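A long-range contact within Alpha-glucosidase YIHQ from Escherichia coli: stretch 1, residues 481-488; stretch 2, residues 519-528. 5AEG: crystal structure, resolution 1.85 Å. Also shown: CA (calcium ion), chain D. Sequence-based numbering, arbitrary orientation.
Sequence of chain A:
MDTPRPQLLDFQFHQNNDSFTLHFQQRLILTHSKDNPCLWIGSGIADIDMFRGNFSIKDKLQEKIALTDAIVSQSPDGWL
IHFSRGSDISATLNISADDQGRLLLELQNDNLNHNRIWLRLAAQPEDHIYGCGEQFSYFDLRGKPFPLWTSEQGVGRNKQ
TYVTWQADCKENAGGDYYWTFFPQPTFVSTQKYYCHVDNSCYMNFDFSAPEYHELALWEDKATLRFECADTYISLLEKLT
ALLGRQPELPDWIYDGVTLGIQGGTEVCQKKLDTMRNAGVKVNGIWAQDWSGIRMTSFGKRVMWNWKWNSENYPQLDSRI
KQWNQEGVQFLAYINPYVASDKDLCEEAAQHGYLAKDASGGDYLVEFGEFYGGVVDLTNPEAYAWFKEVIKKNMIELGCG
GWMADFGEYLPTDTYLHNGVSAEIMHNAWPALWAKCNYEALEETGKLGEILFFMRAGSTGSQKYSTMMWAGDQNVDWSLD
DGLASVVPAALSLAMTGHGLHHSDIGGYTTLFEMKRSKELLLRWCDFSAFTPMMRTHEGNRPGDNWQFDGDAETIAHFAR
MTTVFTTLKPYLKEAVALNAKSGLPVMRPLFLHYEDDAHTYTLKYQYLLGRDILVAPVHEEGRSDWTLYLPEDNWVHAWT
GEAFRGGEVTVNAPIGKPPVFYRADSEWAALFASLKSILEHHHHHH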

ATOM      1  N   ASP A 481      11.428  -2.997   9.130  1.00 16.38           N
ATOM      2  CA  ASP A 481      10.292  -2.343   9.693  1.00 15.54           C
ATOM      3  C   ASP A 481      10.508  -0.958  10.187  1.00 18.35           C
ATOM      4  O   ASP A 481       9.672  -0.367  10.888  1.00 18.79           O
ATOM      5  CB  ASP A 481       9.669  -3.271  10.771  1.00 18.10           C
ATOM      6  CG  ASP A 481       8.148  -3.141  10.903  1.00 18.66           C
ATOM      7  OD1 ASP A 481       7.397  -2.421  10.181  1.00 17.00           O
ATOM      8  OD2 ASP A 481       7.577  -3.799  11.818  1.00 19.46           O
ATOM      9  N   GLY A 482      11.587  -0.327   9.740  1.00 19.98           N
ATOM     10  CA  GLY A 482      11.875   1.041  10.208  1.00 19.33           C
ATOM     11  C   GLY A 482      11.712   2.017   9.076  1.00 16.98           C
ATOM     12  O   GLY A 482      11.030   1.755   8.054  1.00 16.31           O
ATOM     13  N   LEU A 483      12.287   3.188   9.237  1.00 16.40           N
ATOM     14  CA  LEU A 483      12.245   4.220   8.202  1.00 17.49           C
ATOM     15  C   LEU A 483      12.528   3.688   6.765  1.00 15.96           C
ATOM     16  O   LEU A 483      11.801   4.024   5.839  1.00 19.72           O
ATOM     17  CB  LEU A 483      13.168   5.414   8.570  1.00 19.19           C
ATOM     18  CG  LEU A 483      13.117   6.705   7.756  1.00 20.16           C
ATOM     19  CD1 LEU A 483      13.802   7.786   8.628  1.00 20.94           C
ATOM     20  CD2 LEU A 483      13.905   6.610   6.452  1.00 22.08           C
ATOM     21  N   ALA A 484      13.583   2.894   6.650  1.00 16.09           N
ATOM     22  CA  ALA A 484      14.055   2.372   5.344  1.00 15.88           C
ATOM     23  C   ALA A 484      12.956   1.639   4.570  1.00 17.56           C
ATOM     24  O   ALA A 484      12.890   1.720   3.348  1.00 19.68           O
ATOM     25  CB  ALA A 484      15.159   1.485   5.539  1.00 16.90           C
ATOM     26  N   SER A 485      12.148   0.862   5.287  1.00 17.25           N
ATOM     27  CA  SER A 485      11.176  -0.038   4.700  1.00 16.55           C
ATOM     28  C   SER A 485      10.085   0.729   3.921  1.00 17.32           C
ATOM     29  O   SER A 485       9.353   0.145   3.070  1.00 16.94           O
ATOM     30  CB  SER A 485      10.616  -0.973   5.832  1.00 16.37           C
ATOM     31  OG  SER A 485       9.713  -0.233   6.656  1.00 17.46           O
ATOM     32  N   VAL A 486       9.918   2.027   4.222  1.00 16.89           N
ATOM     33  CA  VAL A 486       8.946   2.839   3.517  1.00 16.92           C
ATOM     34  C   VAL A 486       9.289   2.994   1.997  1.00 18.05           C
ATOM     35  O   VAL A 486       8.390   3.137   1.151  1.00 16.21           O
ATOM     36  CB  VAL A 486       8.774   4.235   4.195  1.00 17.01           C
ATOM     37  CG1 VAL A 486       7.787   5.074   3.432  1.00 16.27           C
ATOM     38  CG2 VAL A 486       8.374   4.080   5.697  1.00 17.51           C
ATOM     39  N   VAL A 487      10.584   3.017   1.690  1.00 16.42           N
ATOM     40  CA  VAL A 487      10.975   3.207   0.290  1.00 17.94           C
ATOM     41  C   VAL A 487      10.614   2.050  -0.670  1.00 18.02           C
ATOM     42  O   VAL A 487       9.935   2.287  -1.635  1.00 17.13           O
ATOM     43  CB  VAL A 487      12.445   3.619   0.137  1.00 19.69           C
ATOM     44  CG1 VAL A 487      12.734   4.010  -1.298  1.00 18.27           C
ATOM     45  CG2 VAL A 487      12.754   4.830   1.039  1.00 19.83           C
ATOM     46  N   PRO A 488      10.951   0.782  -0.356  1.00 17.69           N
ATOM     47  CA  PRO A 488      10.385  -0.302  -1.164  1.00 17.23           C
ATOM     48  C   PRO A 488       8.883  -0.337  -1.151  1.00 17.53           C
ATOM     49  O   PRO A 488       8.288  -0.655  -2.175  1.00 17.43           O
ATOM     50  CB  PRO A 488      11.014  -1.585  -0.615  1.00 20.23           C
ATOM     51  CG  PRO A 488      11.675  -1.206   0.656  1.00 21.75           C
ATOM     52  CD  PRO A 488      11.918   0.304   0.616  1.00 17.54           C
ATOM     53  N   GLU A 519      16.306  12.130  17.170  1.00 18.90           N
ATOM     54  CA  GLU A 519      17.052  11.925  15.954  1.00 20.36           C
ATOM     55  C   GLU A 519      16.185  11.199  14.899  1.00 19.32           C
ATOM     56  O   GLU A 519      16.176  11.606  13.741  1.00 19.08           O
ATOM     57  CB  GLU A 519      18.328  11.146  16.199  1.00 21.90           C
ATOM     58  CG  GLU A 519      19.209  10.975  14.986  1.00 22.26           C
ATOM     59  CD  GLU A 519      20.308   9.984  15.167  1.00 24.61           C
ATOM     60  OE1 GLU A 519      20.496   9.540  16.271  1.00 26.54           O
ATOM     61  OE2 GLU A 519      21.048   9.688  14.196  1.00 26.77           O
ATOM     62  N   LEU A 520      15.465  10.143  15.299  1.00 17.81           N
ATOM     63  CA  LEU A 520      14.553   9.419  14.336  1.00 17.71           C
ATOM     64  C   LEU A 520      13.454  10.336  13.811  1.00 18.27           C
ATOM     65  O   LEU A 520      13.201  10.369  12.607  1.00 16.80           O
ATOM     66  CB  LEU A 520      14.022   8.129  14.970  1.00 18.22           C
ATOM     67  CG  LEU A 520      13.161   7.286  14.020  1.00 18.60           C
ATOM     68  CD1 LEU A 520      14.023   6.843  12.828  1.00 19.35           C
ATOM     69  CD2 LEU A 520      12.636   6.055  14.800  1.00 19.87           C
ATOM     70  N   LEU A 521      12.803  11.122  14.685  1.00 16.43           N
ATOM     71  CA  LEU A 521      11.801  12.013  14.261  1.00 17.32           C
ATOM     72  C   LEU A 521      12.333  12.993  13.206  1.00 19.14           C
ATOM     73  O   LEU A 521      11.682  13.241  12.222  1.00 18.09           O
ATOM     74  CB  LEU A 521      11.219  12.833  15.432  1.00 18.20           C
ATOM     75  CG  LEU A 521      10.025  13.699  15.125  1.00 18.08           C
ATOM     76  CD1 LEU A 521       8.797  12.839  14.707  1.00 18.81           C
ATOM     77  CD2 LEU A 521       9.613  14.523  16.346  1.00 20.38           C
ATOM     78  N   LEU A 522      13.480  13.597  13.459  1.00 18.19           N
ATOM     79  CA  LEU A 522      14.044  14.616  12.575  1.00 17.63           C
ATOM     80  C   LEU A 522      14.522  14.041  11.255  1.00 17.32           C
ATOM     81  O   LEU A 522      14.252  14.637  10.208  1.00 18.64           O
ATOM     82  CB  LEU A 522      15.184  15.393  13.279  1.00 19.90           C
ATOM     83  CG  LEU A 522      14.769  16.090  14.590  1.00 20.18           C
ATOM     84  CD1 LEU A 522      15.814  17.112  14.986  1.00 23.32           C
ATOM     85  CD2 LEU A 522      13.437  16.747  14.606  1.00 21.06           C
ATOM     86  N   ARG A 523      15.153  12.882  11.275  1.00 17.60           N
ATOM     87  CA  ARG A 523      15.506  12.211  10.024  1.00 17.87           C
ATOM     88  C   ARG A 523      14.242  11.806   9.201  1.00 17.14           C
ATOM     89  O   ARG A 523      14.246  11.855   7.975  1.00 16.75           O
ATOM     90  CB  ARG A 523      16.308  10.988  10.326  1.00 20.25           C
ATOM     91  CG  ARG A 523      17.731  11.266  10.662  1.00 21.76           C
ATOM     92  CD  ARG A 523      18.536  11.806   9.529  1.00 23.36           C
ATOM     93  NE  ARG A 523      19.971  11.657   9.864  1.00 21.67           N
ATOM     94  CZ  ARG A 523      20.973  12.296   9.248  1.00 24.44           C
ATOM     95  NH1 ARG A 523      20.708  13.111   8.264  1.00 22.17           N
ATOM     96  NH2 ARG A 523      22.241  12.089   9.632  1.00 23.19           N
ATOM     97  N   TRP A 524      13.157  11.408   9.893  1.00 16.85           N
ATOM     98  CA  TRP A 524      11.957  11.043   9.206  1.00 16.82           C
ATOM     99  C   TRP A 524      11.281  12.256   8.615  1.00 18.28           C
ATOM    100  O   TRP A 524      10.724  12.206   7.509  1.00 17.97           O
ATOM    101  CB  TRP A 524      10.979  10.273  10.123  1.00 16.95           C
ATOM    102  CG  TRP A 524      10.199   9.216   9.455  1.00 17.19           C
ATOM    103  CD1 TRP A 524       9.371   9.322   8.400  1.00 17.16           C
ATOM    104  CD2 TRP A 524      10.088   7.884   9.913  1.00 16.72           C
ATOM    105  NE1 TRP A 524       8.755   8.116   8.123  1.00 18.41           N
ATOM    106  CE2 TRP A 524       9.180   7.202   9.025  1.00 18.86           C
ATOM    107  CE3 TRP A 524      10.654   7.208  10.967  1.00 17.16           C
ATOM    108  CZ2 TRP A 524       8.850   5.878   9.163  1.00 18.03           C
ATOM    109  CZ3 TRP A 524      10.349   5.826  11.108  1.00 17.28           C
ATOM    110  CH2 TRP A 524       9.459   5.196  10.196  1.00 17.42           C
ATOM    111  N   CYS A 525      11.360  13.391   9.337  1.00 17.25           N
ATOM    112  CA  CYS A 525      10.845  14.635   8.819  1.00 17.82           C
ATOM    113  C   CYS A 525      11.602  14.995   7.531  1.00 19.24           C
ATOM    114  O   CYS A 525      11.005  15.483   6.589  1.00 19.10           O
ATOM    115  CB  CYS A 525      10.982  15.762   9.874  1.00 18.67           C
ATOM    116  SG  CYS A 525      10.137  17.273   9.348  1.00 22.87           S
ATOM    117  N   ASP A 526      12.923  14.809   7.518  1.00 18.53           N
ATOM    118  CA  ASP A 526      13.719  15.108   6.296  1.00 19.14           C
ATOM    119  C   ASP A 526      13.245  14.274   5.072  1.00 21.75           C
ATOM    120  O   ASP A 526      13.305  14.722   3.920  1.00 23.17           O
ATOM    121  CB  ASP A 526      15.170  14.819   6.537  1.00 18.79           C
ATOM    122  CG  ASP A 526      15.904  15.867   7.398  1.00 23.68           C
ATOM    123  OD1 ASP A 526      15.246  16.869   7.807  1.00 23.50           O
ATOM    124  OD2 ASP A 526      17.127  15.561   7.672  1.00 22.69           O
ATOM    125  N   PHE A 527      12.884  13.022   5.335  1.00 19.36           N
ATOM    126  CA  PHE A 527      12.407  12.119   4.296  1.00 19.01           C
ATOM    127  C   PHE A 527      11.047  12.579   3.783  1.00 17.95           C
ATOM    128  O   PHE A 527      10.855  12.816   2.570  1.00 18.19           O
ATOM    129  CB  PHE A 527      12.381  10.695   4.912  1.00 18.20           C
ATOM    130  CG  PHE A 527      11.661   9.626   4.088  1.00 18.94           C
ATOM    131  CD1 PHE A 527      11.587   9.624   2.721  1.00 17.54           C
ATOM    132  CD2 PHE A 527      11.073   8.563   4.784  1.00 18.68           C
ATOM    133  CE1 PHE A 527      10.945   8.577   2.062  1.00 18.21           C
ATOM    134  CE2 PHE A 527      10.547   7.472   4.117  1.00 19.45           C
ATOM    135  CZ  PHE A 527      10.447   7.479   2.762  1.00 17.48           C
ATOM    136  N   SER A 528      10.086  12.763   4.706  1.00 18.16           N
ATOM    137  CA  SER A 528       8.756  13.107   4.345  1.00 17.46           C
ATOM    138  C   SER A 528       8.562  14.444   3.597  1.00 18.73           C
ATOM    139  O   SER A 528       7.631  14.580   2.784  1.00 18.88           O
ATOM    140  CB  SER A 528       7.781  13.002   5.563  1.00 18.28           C
ATOM    141  OG  SER A 528       7.704  11.646   6.010  1.00 18.45           O
TER
HETATM  142 CA    CA D1680       5.241  -2.995  11.140  1.00 18.04          CA
HETATM  143  O   HOH W   1       5.598  -2.138  13.339  1.00 18.24           O

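The most unusual feature of this contact is that a backbone carbon sits over the face of the tryptophan ring, along with the start of its side chain. CA of Leu483 lies 3.9 Å from the centroid of the six-membered ring of Trp524, 23° off the ring normal, and approaches CH2 of Trp524 to 3.6 Å. This is a CH-pi interaction: the hydrogen on an alpha carbon, slightly polarized by the flanking amide groups, meets the electron-rich face of the indole. A wide, flat ring suits this place because it can cover main chain as well as side chain. Preceding Gly482, which has no side chain, brings its carbonyl carbon C to 4.1 Å from the same CH2 of Trp524.

The backbones that carry these groups differ in regularity. Residues 519-528 are helical throughout, with successive bonds such as Trp524 N to Leu520 O (2.9 Å) and Phe527 N to Arg523 O (3.2 Å). The other stretch passes from loop into a helix that continues beyond it. Its turn is tied at Gly482, whose O accepts bonds from Ser485 N (3.1 Å) and Ser485 OG (2.8 Å); serine suits the site because its short side chain can reach back to a carbonyl three residues earlier. The two backbones are nearest at Leu483 and Trp524, with CA atoms 6.9 Å apart. No hydrogen bond crosses between the stretches, so the 341 Å² they bury is held by apolar packing and the CH-pi contact.

Leu483 is the centre of that packing, with 112 Å² covered. Its CA-to-CB bond points sideways, and with chi1 and chi2 both t the side chain runs across to the opposing helix, where its two methyls diverge. CB lies 3.8 Å from CZ3 of Trp524, CD1 lies 4.3 Å from CD1 of Leu520, and CD2 lies 3.8 Å from CD2 of Phe527. Leucine thus touches residues at successive positions along one side of the helix, from Leu520 through Trp524 to Phe527, a spacing of four and then three residues that matches the helical repeat. Arg523 contributes its aliphatic base, with CB 4.4 Å from CD1 of Leu483, while the end of its side chain leads away and its NH1 and NH2 are hydrogen-bonded elsewhere in the structure.

One turn on, Val486 points toward the helix and uses both methyls: CG2 is 3.9 Å from CZ2 of Trp524, and CG1 meets the edge of the Phe527 ring, 3.6 Å from CZ. A compact beta-branched residue suits a corner where two aromatic rings are both in reach, since its methyls diverge from one CB. Val487 adds CG2, 3.9 Å from the same CZ of Phe527. Phenylalanine, pointing toward the first stretch, offers a purely hydrocarbon ring to all three aliphatic partners, whereas the polar NE1 of Trp524 finds its hydrogen bond elsewhere in the structure.

Asp481, just before this apolar patch, takes no part in it. Its carboxylate binds the calcium ion through both oxygens, OD1 at 2.4 Å and OD2 at 2.6 Å from CA of the ion.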